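Local coordinates for protein sugar kinase, pfkB family (Thermotoga maritima, PDB 2AJR) that probably phosphorylates a sugar phosphate at the expense of ATP, as a phosphofructokinase-like member of the pfkB carbohydrate kinase family, at residues Y241-D246 with I263-L268; W255-K260 with D323-E328. All blocks are in the same frame, centred on the assembly; numbering follows the deposited sequence.

Interaction 1: residues Y241-D246 with I263-L268; sequences YEVKND and IDTSHL
Val243 and Lys244, at the tip of the tight hairpin between strands 236-241 and 245-249, meet Ile263, Thr265 and Leu268 of the loop that leads into helix 271-286. The meeting is aliphatic, and Ile263 CD1 is its focus. That methyl lies 3.7 Å from Lys244 CB, and CD of the same lysine also touches it, at 3.9 Å. Ile263 CG1 sits between the backbone N and the carbonyl carbon (chi1 76°), and chi2 of -58° then puts CD1 where the lysine stem crosses it. The ammonium end turns away. Val243 brings CG1, anti to the backbone N, to 4.1 Å from Ile263 CD1; Thr265 CG2 and Leu268 CD1 are looser neighbours, each 4.4 Å from Val243 CG1.

Each partner keeps its own shape. In the hairpin, Val243 is the centre of a gamma turn closed by Lys244 N to Glu242 O, and Asn245 ND2 bonds to Tyr241 O. In the loop, Asp264 OD1 forms an Asx turn with Ser266 N and also takes the Ser266 hydroxyl. Behind the contact, Ile263 packs on Leu302 of helix 290-304, while His267 belongs to the magnesium site. With methyl and methylene groups alone meeting across it, the contact rests on dispersion and on a modest shielding from water, chiefly of Ile263, and lacks the directionality of a polar link.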
ATOM      1  N   TYR A 241      30.144  -2.276   4.666  1.00 35.47           N
ATOM      2  CA  TYR A 241      30.654  -3.498   5.208  1.00 35.02           C
ATOM      3  C   TYR A 241      29.980  -3.773   6.542  1.00 34.75           C
ATOM      4  O   TYR A 241      30.050  -2.964   7.461  1.00 35.73           O
ATOM      5  CB  TYR A 241      32.150  -3.359   5.372  1.00 33.91           C
ATOM      6  CG  TYR A 241      32.766  -4.585   5.937  1.00 37.40           C
ATOM      7  CD1 TYR A 241      32.784  -5.777   5.204  1.00 34.42           C
ATOM      8  CD2 TYR A 241      33.328  -4.573   7.219  1.00 35.31           C
ATOM      9  CE1 TYR A 241      33.362  -6.920   5.728  1.00 36.88           C
ATOM     10  CE2 TYR A 241      33.901  -5.712   7.747  1.00 38.97           C
ATOM     11  CZ  TYR A 241      33.917  -6.877   7.002  1.00 36.98           C
ATOM     12  OH  TYR A 241      34.489  -7.984   7.537  1.00 40.26           O
ATOM     13  N   GLU A 242      29.306  -4.912   6.622  1.00 35.26           N
ATOM     14  CA  GLU A 242      28.640  -5.370   7.841  1.00 36.21           C
ATOM     15  C   GLU A 242      27.679  -4.336   8.427  1.00 36.51           C
ATOM     16  O   GLU A 242      27.650  -4.114   9.632  1.00 32.74           O
ATOM     17  CB  GLU A 242      29.666  -5.812   8.873  1.00 36.31           C
ATOM     18  CG  GLU A 242      30.499  -6.995   8.412  1.00 44.87           C
ATOM     19  CD  GLU A 242      29.681  -8.277   8.263  1.00 52.05           C
ATOM     20  OE1 GLU A 242      29.740  -8.916   7.191  1.00 63.33           O
ATOM     21  OE2 GLU A 242      28.984  -8.660   9.223  1.00 60.45           O
ATOM     22  N   VAL A 243      26.898  -3.714   7.545  1.00 38.57           N
ATOM     23  CA  VAL A 243      25.784  -2.852   7.935  1.00 39.10           C
ATOM     24  C   VAL A 243      26.209  -1.488   8.485  1.00 40.68           C
ATOM     25  O   VAL A 243      25.723  -0.473   8.010  1.00 44.08           O
ATOM     26  CB  VAL A 243      24.843  -3.567   8.969  1.00 41.09           C
ATOM     27  CG1 VAL A 243      23.531  -2.782   9.156  1.00 38.04           C
ATOM     28  CG2 VAL A 243      24.575  -5.022   8.546  1.00 35.38           C
ATOM     29  N   LYS A 244      27.099  -1.450   9.477  1.00 40.90           N
ATOM     30  CA  LYS A 244      27.408  -0.208  10.221  1.00 39.00           C
ATOM     31  C   LYS A 244      28.858   0.279  10.078  1.00 38.66           C
ATOM     32  O   LYS A 244      29.421   0.872  10.989  1.00 40.52           O
ATOM     33  CB  LYS A 244      27.068  -0.388  11.706  1.00 37.75           C
ATOM     34  CG  LYS A 244      27.718  -1.569  12.365  1.00 37.21           C
ATOM     35  CD  LYS A 244      27.236  -1.710  13.788  1.00 38.02           C
ATOM     36  CE  LYS A 244      27.592  -3.048  14.369  1.00 36.03           C
ATOM     37  NZ  LYS A 244      29.023  -3.183  14.621  1.00 35.34           N
ATOM     38  N   ASN A 245      29.460   0.007   8.932  1.00 37.39           N
ATOM     39  CA  ASN A 245      30.798   0.477   8.626  1.00 35.70           C
ATOM     40  C   ASN A 245      30.893   0.793   7.156  1.00 36.64           C
ATOM     41  O   ASN A 245      30.053   0.362   6.352  1.00 37.17           O
ATOM     42  CB  ASN A 245      31.841  -0.578   8.948  1.00 36.11           C
ATOM     43  CG  ASN A 245      31.572  -1.281  10.243  1.00 33.93           C
ATOM     44  OD1 ASN A 245      31.895  -0.765  11.309  1.00 28.12           O
ATOM     45  ND2 ASN A 245      30.961  -2.473  10.160  1.00 23.64           N
ATOM     46  N   ASP A 246      31.924   1.554   6.805  1.00 37.68           N
ATOM     47  CA  ASP A 246      32.166   1.933   5.419  1.00 37.13           C
ATOM     48  C   ASP A 246      33.661   2.027   5.136  1.00 34.77           C
ATOM     49  O   ASP A 246      34.420   2.662   5.876  1.00 34.46           O
ATOM     50  CB  ASP A 246      31.474   3.262   5.095  1.00 38.46           C
ATOM     51  CG  ASP A 246      29.957   3.116   4.947  1.00 45.16           C
ATOM     52  OD1 ASP A 246      29.487   2.521   3.941  1.00 46.61           O
ATOM     53  OD2 ASP A 246      29.237   3.607   5.840  1.00 53.68           O
ATOM     54  N   ILE A 263      23.667  -0.146  15.723  1.00 41.81           N
ATOM     55  CA  ILE A 263      22.602   0.721  15.272  1.00 43.39           C
ATOM     56  C   ILE A 263      21.314  -0.101  15.210  1.00 44.64           C
ATOM     57  O   ILE A 263      21.336  -1.331  15.227  1.00 44.65           O
ATOM     58  CB  ILE A 263      22.912   1.401  13.894  1.00 43.30           C
ATOM     59  CG1 ILE A 263      22.750   0.446  12.707  1.00 41.77           C
ATOM     60  CG2 ILE A 263      24.312   2.006  13.884  1.00 42.87           C
ATOM     61  CD1 ILE A 263      23.591  -0.770  12.776  1.00 48.70           C
ATOM     62  N   ASP A 264      20.191   0.598  15.156  1.00 44.20           N
ATOM     63  CA  ASP A 264      18.885  -0.040  15.133  1.00 43.34           C
ATOM     64  C   ASP A 264      18.530  -0.342  13.678  1.00 40.72           C
ATOM     65  O   ASP A 264      18.189   0.555  12.907  1.00 39.40           O
ATOM     66  CB  ASP A 264      17.865   0.901  15.789  1.00 44.70           C
ATOM     67  CG  ASP A 264      16.552   0.223  16.105  1.00 46.47           C
ATOM     68  OD1 ASP A 264      16.113  -0.625  15.290  1.00 46.02           O
ATOM     69  OD2 ASP A 264      15.955   0.564  17.159  1.00 51.23           O
ATOM     70  N   THR A 265      18.605  -1.607  13.300  1.00 40.60           N
ATOM     71  CA  THR A 265      18.416  -1.976  11.904  1.00 41.88           C
ATOM     72  C   THR A 265      16.991  -1.704  11.408  1.00 43.09           C
ATOM     73  O   THR A 265      16.753  -1.643  10.203  1.00 45.59           O
ATOM     74  CB  THR A 265      18.803  -3.441  11.653  1.00 42.49           C
ATOM     75  OG1 THR A 265      18.028  -4.293  12.501  1.00 43.08           O
ATOM     76  CG2 THR A 265      20.290  -3.644  11.934  1.00 39.94           C
ATOM     77  N   SER A 266      16.052  -1.515  12.330  1.00 42.09           N
ATOM     78  CA  SER A 266      14.696  -1.131  11.959  1.00 41.98           C
ATOM     79  C   SER A 266      14.552   0.372  11.662  1.00 40.20           C
ATOM     80  O   SER A 266      13.562   0.801  11.056  1.00 41.00           O
ATOM     81  CB  SER A 266      13.689  -1.569  13.045  1.00 42.43           C
ATOM     82  OG  SER A 266      13.795  -0.780  14.219  1.00 47.79           O
ATOM     83  N   HIS A 267      15.530   1.170  12.079  1.00 38.72           N
ATOM     84  CA  HIS A 267      15.480   2.620  11.881  1.00 38.04           C
ATOM     85  C   HIS A 267      16.233   3.053  10.619  1.00 37.06           C
ATOM     86  O   HIS A 267      16.510   4.236  10.445  1.00 37.36           O
ATOM     87  CB  HIS A 267      16.090   3.346  13.092  1.00 39.14           C
ATOM     88  CG  HIS A 267      15.303   3.218  14.359  1.00 38.32           C
ATOM     89  ND1 HIS A 267      15.636   3.910  15.506  1.00 37.30           N
ATOM     90  CD2 HIS A 267      14.194   2.500  14.660  1.00 37.44           C
ATOM     91  CE1 HIS A 267      14.777   3.607  16.464  1.00 40.11           C
ATOM     92  NE2 HIS A 267      13.885   2.762  15.973  1.00 39.52           N
ATOM     93  N   LEU A 268      16.533   2.111   9.732  1.00 37.33           N
ATOM     94  CA  LEU A 268      17.455   2.342   8.624  1.00 37.43           C
ATOM     95  C   LEU A 268      16.856   2.943   7.366  1.00 39.06           C
ATOM     96  O   LEU A 268      17.609   3.294   6.438  1.00 40.47           O
ATOM     97  CB  LEU A 268      18.110   1.023   8.210  1.00 37.01           C
ATOM     98  CG  LEU A 268      19.386   0.578   8.904  1.00 39.77           C
ATOM     99  CD1 LEU A 268      19.712  -0.814   8.449  1.00 36.29           C
ATOM    100  CD2 LEU A 268      20.531   1.535   8.595  1.00 41.21           C
TER

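Interaction 2: residues W255-K260 with D323-E328; sequences WLIRSK and DHFTVE
Ile257 and Phe325 form the close-packed side of this strand pair: Ile257 CG2 reaches Phe325 CD1 at 3.6 Å, the two side chains lying side by side and pointing the same way. Helix 290-304 covers this face, with Phe298 touching both residues. Farther along, Val327 CG1 meets Trp255 CD1 at 3.9 Å. Between the backbones, Leu256 pairs with Glu328 and Arg258 with Thr326 through two hydrogen bonds each, and Lys260 N to His324 O adds a fifth. This ladder sets 325-329 antiparallel to 254-259, as one edge strand, within the chain, of the large mixed sheet of the ribokinase-like fold. On the other face Leu256 is buried, but Arg258 and Thr326 are partly exposed and Glu328 is exposed, and the packing there is looser. Arg258 NE stays 4.0 Å from Glu328 OE2, a long salt bridge with the planes of the two groups 67° apart. Lys260, extended beyond CG, runs past Thr326, whose CG2 is 4.0 Å from Lys260 CE; Lys260 NZ makes a weak bond to Asp323 O at 3.1 Å. An alanine in place of Thr326 would probably deprive the Lys260 methylenes of that methyl and let the lysine side chain swing more freely.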
ATOM      1  N   TRP A 255      40.618   3.878   4.148  1.00 31.60           N
ATOM      2  CA  TRP A 255      40.230   3.985   5.563  1.00 30.55           C
ATOM      3  C   TRP A 255      38.957   3.165   5.849  1.00 29.44           C
ATOM      4  O   TRP A 255      38.280   2.718   4.918  1.00 27.84           O
ATOM      5  CB  TRP A 255      40.007   5.441   5.947  1.00 30.89           C
ATOM      6  CG  TRP A 255      41.225   6.296   5.842  1.00 33.34           C
ATOM      7  CD1 TRP A 255      42.030   6.713   6.866  1.00 30.90           C
ATOM      8  CD2 TRP A 255      41.771   6.865   4.649  1.00 32.14           C
ATOM      9  NE1 TRP A 255      43.038   7.493   6.382  1.00 27.23           N
ATOM     10  CE2 TRP A 255      42.908   7.603   5.025  1.00 30.64           C
ATOM     11  CE3 TRP A 255      41.413   6.814   3.297  1.00 31.44           C
ATOM     12  CZ2 TRP A 255      43.691   8.286   4.098  1.00 33.59           C
ATOM     13  CZ3 TRP A 255      42.182   7.494   2.381  1.00 32.77           C
ATOM     14  CH2 TRP A 255      43.312   8.222   2.782  1.00 33.87           C
ATOM     15  N   LEU A 256      38.664   2.956   7.137  1.00 28.06           N
ATOM     16  CA  LEU A 256      37.461   2.253   7.587  1.00 27.21           C
ATOM     17  C   LEU A 256      36.810   3.048   8.679  1.00 27.63           C
ATOM     18  O   LEU A 256      37.440   3.317   9.698  1.00 31.57           O
ATOM     19  CB  LEU A 256      37.806   0.877   8.128  1.00 27.62           C
ATOM     20  CG  LEU A 256      36.658   0.032   8.685  1.00 29.53           C
ATOM     21  CD1 LEU A 256      35.539  -0.148   7.655  1.00 23.52           C
ATOM     22  CD2 LEU A 256      37.208  -1.341   9.157  1.00 24.70           C
ATOM     23  N   ILE A 257      35.558   3.437   8.453  1.00 27.45           N
ATOM     24  CA  ILE A 257      34.753   4.178   9.418  1.00 28.02           C
ATOM     25  C   ILE A 257      33.801   3.176  10.077  1.00 30.91           C
ATOM     26  O   ILE A 257      33.073   2.447   9.369  1.00 30.77           O
ATOM     27  CB  ILE A 257      33.911   5.295   8.721  1.00 27.09           C
ATOM     28  CG1 ILE A 257      34.806   6.202   7.876  1.00 26.27           C
ATOM     29  CG2 ILE A 257      33.167   6.111   9.729  1.00 18.80           C
ATOM     30  CD1 ILE A 257      34.055   7.134   6.991  1.00 29.86           C
ATOM     31  N   ARG A 258      33.804   3.122  11.408  1.00 31.33           N
ATOM     32  CA  ARG A 258      32.932   2.187  12.126  1.00 31.64           C
ATOM     33  C   ARG A 258      32.049   2.895  13.125  1.00 31.83           C
ATOM     34  O   ARG A 258      32.517   3.777  13.850  1.00 29.90           O
ATOM     35  CB  ARG A 258      33.748   1.204  12.929  1.00 31.11           C
ATOM     36  CG  ARG A 258      34.621   0.275  12.152  1.00 32.76           C
ATOM     37  CD  ARG A 258      35.176  -0.694  13.127  1.00 35.06           C
ATOM     38  NE  ARG A 258      36.007  -1.712  12.519  1.00 46.48           N
ATOM     39  CZ  ARG A 258      35.592  -2.921  12.154  1.00 49.90           C
ATOM     40  NH1 ARG A 258      34.310  -3.262  12.274  1.00 53.35           N
ATOM     41  NH2 ARG A 258      36.474  -3.787  11.652  1.00 49.20           N
ATOM     42  N   SER A 259      30.783   2.487  13.187  1.00 31.68           N
ATOM     43  CA  SER A 259      29.914   2.919  14.269  1.00 32.97           C
ATOM     44  C   SER A 259      30.444   2.357  15.590  1.00 32.35           C
ATOM     45  O   SER A 259      30.702   1.171  15.680  1.00 31.22           O
ATOM     46  CB  SER A 259      28.491   2.419  14.045  1.00 33.47           C
ATOM     47  OG  SER A 259      27.705   2.630  15.204  1.00 27.83           O
ATOM     48  N   LYS A 260      30.619   3.209  16.598  1.00 32.75           N
ATOM     49  CA  LYS A 260      31.075   2.762  17.922  1.00 32.57           C
ATOM     50  C   LYS A 260      30.088   1.798  18.575  1.00 34.06           C
ATOM     51  O   LYS A 260      30.478   1.022  19.438  1.00 35.77           O
ATOM     52  CB  LYS A 260      31.302   3.951  18.878  1.00 32.16           C
ATOM     53  CG  LYS A 260      32.614   4.742  18.657  1.00 34.43           C
ATOM     54  CD  LYS A 260      32.957   5.663  19.822  1.00 31.26           C
ATOM     55  CE  LYS A 260      34.012   6.700  19.422  1.00 35.59           C
ATOM     56  NZ  LYS A 260      34.437   7.624  20.550  1.00 26.57           N
ATOM     57  N   ASP A 323      30.830  12.017  17.754  1.00 42.01           N
ATOM     58  CA  ASP A 323      31.286  11.271  18.917  1.00 41.68           C
ATOM     59  C   ASP A 323      31.234   9.745  18.754  1.00 39.23           C
ATOM     60  O   ASP A 323      31.945   9.024  19.437  1.00 39.85           O
ATOM     61  CB  ASP A 323      30.365  11.651  20.084  1.00 43.83           C
ATOM     62  CG  ASP A 323      31.093  11.781  21.399  1.00 46.52           C
ATOM     63  OD1 ASP A 323      31.955  10.917  21.714  1.00 48.37           O
ATOM     64  OD2 ASP A 323      30.766  12.749  22.125  1.00 47.58           O
ATOM     65  N   HIS A 324      30.380   9.257  17.866  1.00 37.79           N
ATOM     66  CA  HIS A 324      29.958   7.857  17.884  1.00 36.53           C
ATOM     67  C   HIS A 324      30.509   7.032  16.727  1.00 34.18           C
ATOM     68  O   HIS A 324      29.882   6.066  16.325  1.00 32.56           O
ATOM     69  CB  HIS A 324      28.422   7.768  17.858  1.00 37.11           C
ATOM     70  CG  HIS A 324      27.749   8.505  18.975  1.00 41.36           C
ATOM     71  ND1 HIS A 324      26.851   9.530  18.757  1.00 42.16           N
ATOM     72  CD2 HIS A 324      27.842   8.367  20.318  1.00 44.68           C
ATOM     73  CE1 HIS A 324      26.418   9.988  19.918  1.00 39.06           C
ATOM     74  NE2 HIS A 324      27.010   9.306  20.882  1.00 40.38           N
ATOM     75  N   PHE A 325      31.666   7.404  16.187  1.00 33.02           N
ATOM     76  CA  PHE A 325      32.326   6.552  15.212  1.00 32.49           C
ATOM     77  C   PHE A 325      33.831   6.708  15.235  1.00 31.52           C
ATOM     78  O   PHE A 325      34.336   7.720  15.696  1.00 32.81           O
ATOM     79  CB  PHE A 325      31.757   6.771  13.802  1.00 33.54           C
ATOM     80  CG  PHE A 325      32.040   8.127  13.223  1.00 33.18           C
ATOM     81  CD1 PHE A 325      33.231   8.375  12.553  1.00 33.42           C
ATOM     82  CD2 PHE A 325      31.095   9.139  13.303  1.00 35.53           C
ATOM     83  CE1 PHE A 325      33.494   9.618  12.000  1.00 34.59           C
ATOM     84  CE2 PHE A 325      31.341  10.393  12.744  1.00 37.42           C
ATOM     85  CZ  PHE A 325      32.550  10.632  12.095  1.00 38.34           C
ATOM     86  N   THR A 326      34.544   5.689  14.760  1.00 30.55           N
ATOM     87  CA  THR A 326      35.999   5.733  14.680  1.00 30.12           C
ATOM     88  C   THR A 326      36.412   5.678  13.228  1.00 29.72           C
ATOM     89  O   THR A 326      35.651   5.234  12.391  1.00 31.89           O
ATOM     90  CB  THR A 326      36.703   4.572  15.488  1.00 29.39           C
ATOM     91  OG1 THR A 326      36.252   3.294  15.040  1.00 31.98           O
ATOM     92  CG2 THR A 326      36.438   4.691  16.996  1.00 25.41           C
ATOM     93  N   VAL A 327      37.615   6.159  12.932  1.00 31.01           N
ATOM     94  CA  VAL A 327      38.254   5.953  11.630  1.00 32.57           C
ATOM     95  C   VAL A 327      39.574   5.213  11.848  1.00 34.24           C
ATOM     96  O   VAL A 327      40.388   5.618  12.670  1.00 33.81           O
ATOM     97  CB  VAL A 327      38.576   7.289  10.898  1.00 33.01           C
ATOM     98  CG1 VAL A 327      39.127   7.000   9.485  1.00 29.55           C
ATOM     99  CG2 VAL A 327      37.354   8.204  10.843  1.00 30.16           C
ATOM    100  N   GLU A 328      39.784   4.128  11.120  1.00 36.74           N
ATOM    101  CA  GLU A 328      41.063   3.419  11.144  1.00 37.90           C
ATOM    102  C   GLU A 328      41.633   3.539   9.745  1.00 37.37           C
ATOM    103  O   GLU A 328      40.884   3.664   8.761  1.00 38.42           O
ATOM    104  CB  GLU A 328      40.873   1.932  11.474  1.00 38.10           C
ATOM    105  CG  GLU A 328      39.821   1.640  12.547  1.00 46.32           C
ATOM    106  CD  GLU A 328      39.658   0.153  12.824  1.00 43.20           C
ATOM    107  OE1 GLU A 328      39.810  -0.631  11.875  1.00 41.11           O
ATOM    108  OE2 GLU A 328      39.401  -0.226  13.999  1.00 54.17           O
TER

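Overall arrangement
The centres of the two interactions lie about 13 Å apart on the same side of the chain's centre, and their segments alternate along the sequence: 241-246, 255-260, 263-268, then 323-328. Strands 245-249 and 254-259, neighbours in the large sheet, join them directly, probably by hydrogen bonds between Asp246 O and Ile257 N (2.9 Å) and between Lys244 O and Ser259 N (3.0 Å). Three helices separate 263-268 from 323-328, and one of them, 290-304, packs against both interactions. The antiparallel end of the sheet is thus continuous from the hairpin turn to the C-terminal edge strand, with the magnesium-site loop following directly on strand 254-259.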